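Local atomic coordinates of Low temperature requirement C protein (Listeria monocytogenes, PDB entry 1Y9I), a protein that is a putative phosphatidylglycerophosphatase, an all-helical protein with a binuclear metal site that probably removes the phosphate from phosphatidylglycerophosphate. Residues 13-18 with 51-56; 103-108 with 144-149; 34-39 with 156-161. All coordinates share one frame; numbering follows the deposited sequence.

Interaction 1 of 3, residues 13-18 with 51-56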
# COMPACT_ATOMS: atom_id res chain seq x y z
N LYS A 13 13.82 5.44 22.17
CA LYS A 13 14.73 4.50 21.52
C LYS A 13 14.86 4.75 20.02
O LYS A 13 15.94 4.63 19.46
CB LYS A 13 14.27 3.06 21.77
CG LYS A 13 15.12 2.00 21.08
CD LYS A 13 16.56 2.02 21.58
CE LYS A 13 17.40 0.96 20.88
NZ LYS A 13 18.81 0.93 21.34
N ALA A 14 13.75 5.10 19.38
CA ALA A 14 13.76 5.36 17.94
C ALA A 14 14.71 6.51 17.62
O ALA A 14 15.55 6.41 16.73
CB ALA A 14 12.36 5.69 17.45
N ARG A 15 14.56 7.60 18.36
CA ARG A 15 15.40 8.78 18.15
C ARG A 15 16.88 8.53 18.42
O ARG A 15 17.73 8.89 17.61
CB ARG A 15 14.90 9.93 19.04
CG ARG A 15 13.54 10.49 18.64
CD ARG A 15 13.07 11.52 19.66
NE ARG A 15 11.82 12.19 19.29
CZ ARG A 15 11.72 13.13 18.35
NH1 ARG A 15 12.80 13.53 17.69
NH2 ARG A 15 10.54 13.68 18.08
N SER A 16 17.19 7.91 19.56
CA SER A 16 18.58 7.64 19.91
C SER A 16 19.25 6.63 18.98
O SER A 16 20.44 6.72 18.71
CB SER A 16 18.68 7.16 21.36
OG SER A 16 17.99 5.94 21.56
N TRP A 17 18.48 5.66 18.49
CA TRP A 17 19.05 4.66 17.60
C TRP A 17 19.41 5.28 16.25
O TRP A 17 20.43 4.95 15.67
CB TRP A 17 18.09 3.48 17.40
CG TRP A 17 18.82 2.16 17.31
CD1 TRP A 17 20.17 1.97 17.32
CD2 TRP A 17 18.23 0.86 17.21
NE1 TRP A 17 20.47 0.63 17.24
CE2 TRP A 17 19.30 -0.08 17.17
CE3 TRP A 17 16.92 0.38 17.16
CZ2 TRP A 17 19.08 -1.46 17.08
CZ3 TRP A 17 16.70 -0.99 17.07
CH2 TRP A 17 17.78 -1.90 17.03
N LEU A 18 18.55 6.17 15.76
CA LEU A 18 18.83 6.85 14.50
C LEU A 18 20.16 7.58 14.64
O LEU A 18 21.06 7.44 13.80
CB LEU A 18 17.72 7.86 14.17
CG LEU A 18 16.47 7.36 13.45
CD1 LEU A 18 15.41 8.46 13.44
CD2 LEU A 18 16.82 6.95 12.03
N ASN A 51 9.00 19.81 10.81
CA ASN A 51 8.17 18.78 10.20
C ASN A 51 8.79 17.40 10.41
O ASN A 51 8.06 16.42 10.56
CB ASN A 51 7.96 19.08 8.72
CG ASN A 51 6.82 20.06 8.47
OD1 ASN A 51 5.64 19.70 8.52
ND2 ASN A 51 7.17 21.33 8.23
N VAL A 52 10.12 17.33 10.43
CA VAL A 52 10.79 16.05 10.67
C VAL A 52 10.45 15.61 12.09
O VAL A 52 10.12 14.45 12.33
CB VAL A 52 12.33 16.18 10.51
CG1 VAL A 52 13.01 14.90 11.01
CG2 VAL A 52 12.69 16.42 9.05
N GLU A 53 10.52 16.55 13.03
CA GLU A 53 10.21 16.26 14.43
C GLU A 53 8.80 15.70 14.56
O GLU A 53 8.58 14.74 15.30
CB GLU A 53 10.36 17.52 15.29
CG GLU A 53 11.79 18.00 15.48
CD GLU A 53 12.62 17.07 16.36
OE1 GLU A 53 12.06 16.08 16.86
OE2 GLU A 53 13.83 17.34 16.54
N HIS A 54 7.85 16.31 13.85
CA HIS A 54 6.46 15.85 13.90
C HIS A 54 6.30 14.42 13.40
O HIS A 54 5.51 13.65 13.94
CB HIS A 54 5.55 16.78 13.09
CG HIS A 54 5.11 18.00 13.84
ND1 HIS A 54 5.54 19.27 13.51
CD2 HIS A 54 4.27 18.14 14.89
CE1 HIS A 54 4.97 20.14 14.32
NE2 HIS A 54 4.20 19.49 15.17
N VAL A 55 7.04 14.07 12.35
CA VAL A 55 6.97 12.72 11.81
C VAL A 55 7.50 11.70 12.82
O VAL A 55 6.88 10.65 13.04
CB VAL A 55 7.78 12.62 10.49
CG1 VAL A 55 7.86 11.18 10.02
CG2 VAL A 55 7.13 13.48 9.41
N LEU A 56 8.62 12.02 13.45
CA LEU A 56 9.22 11.12 14.43
C LEU A 56 8.37 10.91 15.68
O LEU A 56 8.63 10.00 16.46
CB LEU A 56 10.62 11.60 14.81
CG LEU A 56 11.65 11.54 13.68
CD1 LEU A 56 12.98 12.09 14.15
CD2 LEU A 56 11.82 10.10 13.21
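Arg15 and Glu53 meet because both side chains leave their helices anti to the carbonyl carbon, each with chi1 near -70°, and then behave differently: the arginine runs straight from CG to NE, while the glutamate bends at chi2. The two chains thus cross at about a right angle, and a single carboxylate oxygen takes both terminal nitrogens of the guanidinium. NH1 of Arg15 lies 2.8 Å from OE1 of Glu53, in a salt bridge with an N-H...O angle of 137°. NH2 of Arg15 reaches the same OE1 at 3.1 Å, a weak bond. The NH1 approach is on the syn side of the carboxylate. Because one oxygen serves both nitrogens, and the two planes are 26° apart, this is not the coplanar two-oxygen pairing that an arginine can make. Arg15 also has a second charged partner, since its NE forms a salt bridge with Glu11 one turn back along helix 9-20.

Leu56 covers part of one face of the guanidinium, its CB 3.7 Å from the plane and offset toward the rim, while the carboxylate stays at the edge. The CD1 branch of Leu56 comes within 3.8 Å of Arg15 NH1. The other branch turns inward, where Leu56 CD2 and Leu18 CD1 meet tip to tip at 4.0 Å. Leu18 goes on to touch Leu143, and Leu56 touches Ile150, both on helix 143-160.

The axes of the short helical segments stay 11.9 Å apart, a wide spacing bridged mainly by the long Arg15 and the leucines. The result is a salt bridge at the partly exposed edge of a buried leucine contact, between helices 9-20 and 45-56 of a helical bundle.

Interaction 2 of 3, residues 103-108 with 144-149. With MG (magnesium ion), chain F.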
# COMPACT_ATOMS: atom_id res chain seq x y z
N LEU A 103 7.61 2.44 3.26
CA LEU A 103 6.40 3.04 2.70
C LEU A 103 5.39 3.30 3.82
O LEU A 103 4.57 4.21 3.71
CB LEU A 103 5.78 2.13 1.64
CG LEU A 103 4.64 2.78 0.86
CD1 LEU A 103 5.21 3.85 -0.07
CD2 LEU A 103 3.88 1.74 0.04
N SER A 104 5.46 2.51 4.89
CA SER A 104 4.54 2.69 6.01
C SER A 104 4.81 4.02 6.71
O SER A 104 3.93 4.61 7.34
CB SER A 104 4.66 1.53 7.01
OG SER A 104 5.86 1.61 7.76
N ILE A 105 6.05 4.50 6.60
CA ILE A 105 6.43 5.78 7.19
C ILE A 105 5.86 6.87 6.30
O ILE A 105 5.25 7.82 6.77
CB ILE A 105 7.97 5.93 7.26
CG1 ILE A 105 8.54 4.94 8.28
CG2 ILE A 105 8.34 7.36 7.62
CD1 ILE A 105 10.07 4.93 8.33
N VAL A 106 6.03 6.71 4.99
CA VAL A 106 5.50 7.69 4.05
C VAL A 106 3.99 7.83 4.20
O VAL A 106 3.44 8.95 4.21
CB VAL A 106 5.78 7.27 2.59
CG1 VAL A 106 5.16 8.28 1.63
CG2 VAL A 106 7.28 7.17 2.36
N ASN A 107 3.31 6.70 4.31
CA ASN A 107 1.86 6.68 4.42
C ASN A 107 1.25 7.47 5.56
O ASN A 107 0.07 7.84 5.48
CB ASN A 107 1.35 5.24 4.47
CG ASN A 107 0.97 4.73 3.10
OD1 ASN A 107 1.18 3.55 2.78
ND2 ASN A 107 0.40 5.61 2.29
N VAL A 108 2.02 7.74 6.60
CA VAL A 108 1.49 8.50 7.73
C VAL A 108 0.97 9.86 7.27
O VAL A 108 0.11 10.45 7.92
CB VAL A 108 2.56 8.69 8.83
CG1 VAL A 108 1.97 9.47 9.98
CG2 VAL A 108 3.04 7.34 9.33
N ASP A 144 18.48 3.29 4.93
CA ASP A 144 18.43 4.24 3.82
C ASP A 144 16.98 4.55 3.43
O ASP A 144 16.63 5.71 3.20
CB ASP A 144 19.24 3.78 2.60
CG ASP A 144 18.96 2.35 2.18
OD1 ASP A 144 17.88 1.81 2.51
OD2 ASP A 144 19.83 1.76 1.51
N ASP A 145 16.14 3.52 3.37
CA ASP A 145 14.72 3.69 3.03
C ASP A 145 14.02 4.48 4.13
O ASP A 145 13.18 5.34 3.86
CB ASP A 145 14.01 2.34 2.90
CG ASP A 145 14.62 1.47 1.84
OD1 ASP A 145 14.41 1.74 0.64
OD2 ASP A 145 15.32 0.50 2.21
N ILE A 146 14.35 4.16 5.38
CA ILE A 146 13.74 4.83 6.52
C ILE A 146 13.98 6.34 6.49
O ILE A 146 13.06 7.14 6.67
CB ILE A 146 14.28 4.24 7.85
CG1 ILE A 146 13.68 2.85 8.08
CG2 ILE A 146 13.97 5.17 9.01
CD1 ILE A 146 14.29 2.08 9.26
N VAL A 147 15.23 6.73 6.25
CA VAL A 147 15.59 8.14 6.20
C VAL A 147 14.91 8.83 5.03
O VAL A 147 14.35 9.92 5.18
CB VAL A 147 17.13 8.29 6.10
CG1 VAL A 147 17.52 9.76 5.92
CG2 VAL A 147 17.76 7.73 7.36
N GLY A 148 14.93 8.20 3.86
CA GLY A 148 14.27 8.79 2.70
C GLY A 148 12.78 8.94 2.95
O GLY A 148 12.17 9.94 2.56
N ALA A 149 12.18 7.95 3.60
CA ALA A 149 10.75 7.97 3.89
C ALA A 149 10.37 9.04 4.91
O ALA A 149 9.33 9.69 4.79
CB ALA A 149 10.29 6.61 4.38
MG MG F . 17.14 -0.31 1.42
O HOH W 1 18.96 -0.46 0.66
O HOH W 2 16.48 0.75 -0.24
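Behind the magnesium site of this helical bundle, helix 97-106 packs against helix 143-160 through Ile105, Val106, Ile146 and Ala149. The CB of Ala149 points at the other helix and sits against two branched residues, 3.8 Å from Ile105 CB and 3.7 Å from Val106 CG2. With only a methyl group to accommodate, the backbones come close: the CA atoms of Val106 and Ala149 are the nearest pair across the contact, at 5.3 Å. Ile105 then reaches along the partner helix. Its CG1 is anti to the carbonyl carbon (chi1 -69°), and the chain continues extended, which carries CD1 to within 4.0 Å of CG2 of Ile146, an oblique meeting of two isoleucines. All four residues are buried, and the side-chain contact between them is apolar.

The same two helices carry the aspartates of the magnesium site. Toward its N-terminal end, helix 143-160 presents Asp144 and Asp145 to the ion, while Asp98, near the start of helix 97-106, and the backbone O of Thr141, just before helix 143-160, complete the protein part of the site. Asp145 OD2 binds the ion at 2.1 Å, and Asp144 OD1 at a longer 2.5 Å; two waters bring the count to six. Each of these two aspartates uses one oxygen for the metal. The other oxygen of Asp144, OD2, accepts a hydrogen bond from one of the metal-bound waters at 2.5 Å, so this carboxylate grips the ion both directly and through its hydration shell. Asp98 also contributes to the calcium site, together with Tyr95 and Glu99.

Interaction 3 of 3, residues 34-39 with 156-161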
# COMPACT_ATOMS: atom_id res chain seq x y z
N PHE A 34 15.71 19.82 0.28
CA PHE A 34 16.04 19.40 -1.08
C PHE A 34 14.78 19.07 -1.88
O PHE A 34 14.69 19.36 -3.07
CB PHE A 34 16.94 18.16 -1.02
CG PHE A 34 17.30 17.60 -2.36
CD1 PHE A 34 18.31 18.18 -3.13
CD2 PHE A 34 16.63 16.50 -2.86
CE1 PHE A 34 18.65 17.66 -4.37
CE2 PHE A 34 16.96 15.97 -4.11
CZ PHE A 34 17.97 16.56 -4.87
N LEU A 35 13.81 18.45 -1.21
CA LEU A 35 12.56 18.07 -1.86
C LEU A 35 11.55 19.19 -2.10
O LEU A 35 10.81 19.15 -3.08
CB LEU A 35 11.86 17.00 -1.02
CG LEU A 35 12.52 15.63 -0.90
CD1 LEU A 35 11.71 14.77 0.07
CD2 LEU A 35 12.59 14.98 -2.26
N GLN A 36 11.51 20.17 -1.20
CA GLN A 36 10.53 21.24 -1.30
C GLN A 36 11.00 22.64 -1.68
O GLN A 36 10.17 23.49 -2.01
CB GLN A 36 9.74 21.32 0.01
CG GLN A 36 8.79 20.16 0.24
CD GLN A 36 7.50 20.32 -0.54
OE1 GLN A 36 7.52 20.67 -1.72
NE2 GLN A 36 6.37 20.05 0.11
N GLN A 37 12.30 22.89 -1.63
CA GLN A 37 12.84 24.21 -1.93
C GLN A 37 12.44 24.78 -3.29
O GLN A 37 12.21 25.99 -3.41
CB GLN A 37 14.36 24.20 -1.82
CG GLN A 37 15.05 23.30 -2.82
CD GLN A 37 16.55 23.46 -2.80
OE1 GLN A 37 17.19 23.32 -1.75
NE2 GLN A 37 17.13 23.77 -3.96
N LYS A 38 12.38 23.93 -4.30
CA LYS A 38 12.03 24.36 -5.65
C LYS A 38 10.58 24.81 -5.77
O LYS A 38 10.24 25.63 -6.63
CB LYS A 38 12.29 23.22 -6.64
CG LYS A 38 12.01 23.56 -8.10
CD LYS A 38 12.98 24.61 -8.63
CE LYS A 38 12.67 24.98 -10.08
NZ LYS A 38 12.71 23.80 -10.98
N TYR A 39 9.72 24.29 -4.90
CA TYR A 39 8.30 24.62 -4.92
C TYR A 39 7.93 25.73 -3.95
O TYR A 39 6.83 26.28 -4.00
CB TYR A 39 7.48 23.36 -4.62
CG TYR A 39 7.83 22.20 -5.52
CD1 TYR A 39 7.56 22.25 -6.89
CD2 TYR A 39 8.48 21.07 -5.01
CE1 TYR A 39 7.93 21.20 -7.73
CE2 TYR A 39 8.85 20.02 -5.85
CZ TYR A 39 8.58 20.10 -7.20
OH TYR A 39 8.95 19.06 -8.03
N SER A 156 5.64 15.98 2.88
CA SER A 156 4.20 15.91 2.67
C SER A 156 3.46 16.72 3.73
O SER A 156 2.52 17.46 3.43
CB SER A 156 3.74 14.45 2.71
OG SER A 156 2.33 14.38 2.69
N ARG A 157 3.90 16.59 4.98
CA ARG A 157 3.25 17.35 6.05
C ARG A 157 3.41 18.85 5.76
O ARG A 157 2.48 19.63 5.95
CB ARG A 157 3.88 17.02 7.41
CG ARG A 157 3.21 17.77 8.57
CD ARG A 157 3.82 17.43 9.91
NE ARG A 157 3.05 18.04 11.00
CZ ARG A 157 3.00 19.35 11.24
NH1 ARG A 157 3.67 20.19 10.47
NH2 ARG A 157 2.26 19.81 12.24
N LEU A 158 4.59 19.22 5.28
CA LEU A 158 4.88 20.61 4.94
C LEU A 158 3.93 21.07 3.83
O LEU A 158 3.33 22.14 3.92
CB LEU A 158 6.34 20.73 4.48
CG LEU A 158 6.94 22.11 4.16
CD1 LEU A 158 8.45 22.00 4.08
CD2 LEU A 158 6.37 22.62 2.85
N ALA A 159 3.78 20.25 2.79
CA ALA A 159 2.89 20.60 1.68
C ALA A 159 1.48 20.89 2.21
O ALA A 159 0.84 21.86 1.79
CB ALA A 159 2.84 19.47 0.67
N HIS A 160 1.01 20.05 3.12
CA HIS A 160 -0.32 20.24 3.70
C HIS A 160 -0.38 21.49 4.57
O HIS A 160 -1.45 22.06 4.77
CB HIS A 160 -0.74 19.03 4.54
CG HIS A 160 -1.31 17.90 3.75
ND1 HIS A 160 -0.52 16.94 3.15
CD2 HIS A 160 -2.59 17.58 3.44
CE1 HIS A 160 -1.29 16.07 2.52
NE2 HIS A 160 -2.55 16.44 2.67
N SER A 161 0.77 21.91 5.08
CA SER A 161 0.84 23.08 5.95
C SER A 161 0.44 24.38 5.25
O SER A 161 0.42 25.44 5.88
CB SER A 161 2.25 23.23 6.53
OG SER A 161 2.58 22.11 7.35
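Gln36 carries one whole side of this contact, and it does so with its amide nitrogen. The tight part is small: NE2 of Gln36 lies 3.6 Å from CB of Ala159 and 3.8 Å from CD2 of Leu158, so the end of the amide is set against two apolar groups of helix 143-160. A bend in the glutamine at chi2 (-79°) helps bring the amide there. The polar partner of this nitrogen lies just upstream on the same helix, where the carbonyl oxygen of Ala155 accepts a hydrogen bond from NE2. That bond gives the buried NE2 a polar partner, with the two methyl groups beside it. Leu158 sends its CG anti to the backbone N (chi1 -176°), carrying CD2 toward the glutamine, and touches Asn51 of helix 45-56 as well.

In the fold, this joins the end of helix 25-36 to the last turn of helix 143-160, toward the periphery of the bundle, with the centre of the contact about 16 Å from the centre of the chain. That last turn is fastened by its own side chains. Ser156 O takes two donors from opposite faces of its carbonyl plane: the backbone N of His160 at 3.0 Å and ring atom ND1 of His160 at 3.1 Å. The ring bond is fairly straight (162°), and the oxygen lies in the imidazole plane, which would restrain rotation of the ring. Ser161 OG similarly donates to Arg157 O at 2.8 Å.

The outer side is looser. Gln37, Lys38 and Tyr39 keep helical backbone angles without the regular bonds and are exposed, as is Ser161. Tyr39 OH nevertheless has a partner across the assembly, hydrogen-bonded to Lys122 of the third subunit, and Ala159 and His160 pack on Leu94 of that same neighbouring subunit.

How the interactions relate
Helix 143-160 ties the three contacts together. Interaction 2 uses its metal-bearing early turns and interaction 3 its last turn, their centres 16 Å apart and their nearest atoms about 5 Å apart without touching, while interaction 1 borders the same helix. Interactions 1 and 3 also touch directly, although their centres are 19 Å apart: Asn51 OD1 probably accepts a hydrogen bond from Arg157 NH1 at 2.8 Å, linking helix 45-56 to the end of helix 143-160. Interaction 2 alone includes magnesium ligands. The side chain of Leu18 in interaction 1 is about 13 Å from the magnesium ion, and the side chain of Ile146 in interaction 2 about 11 Å from the calcium ion.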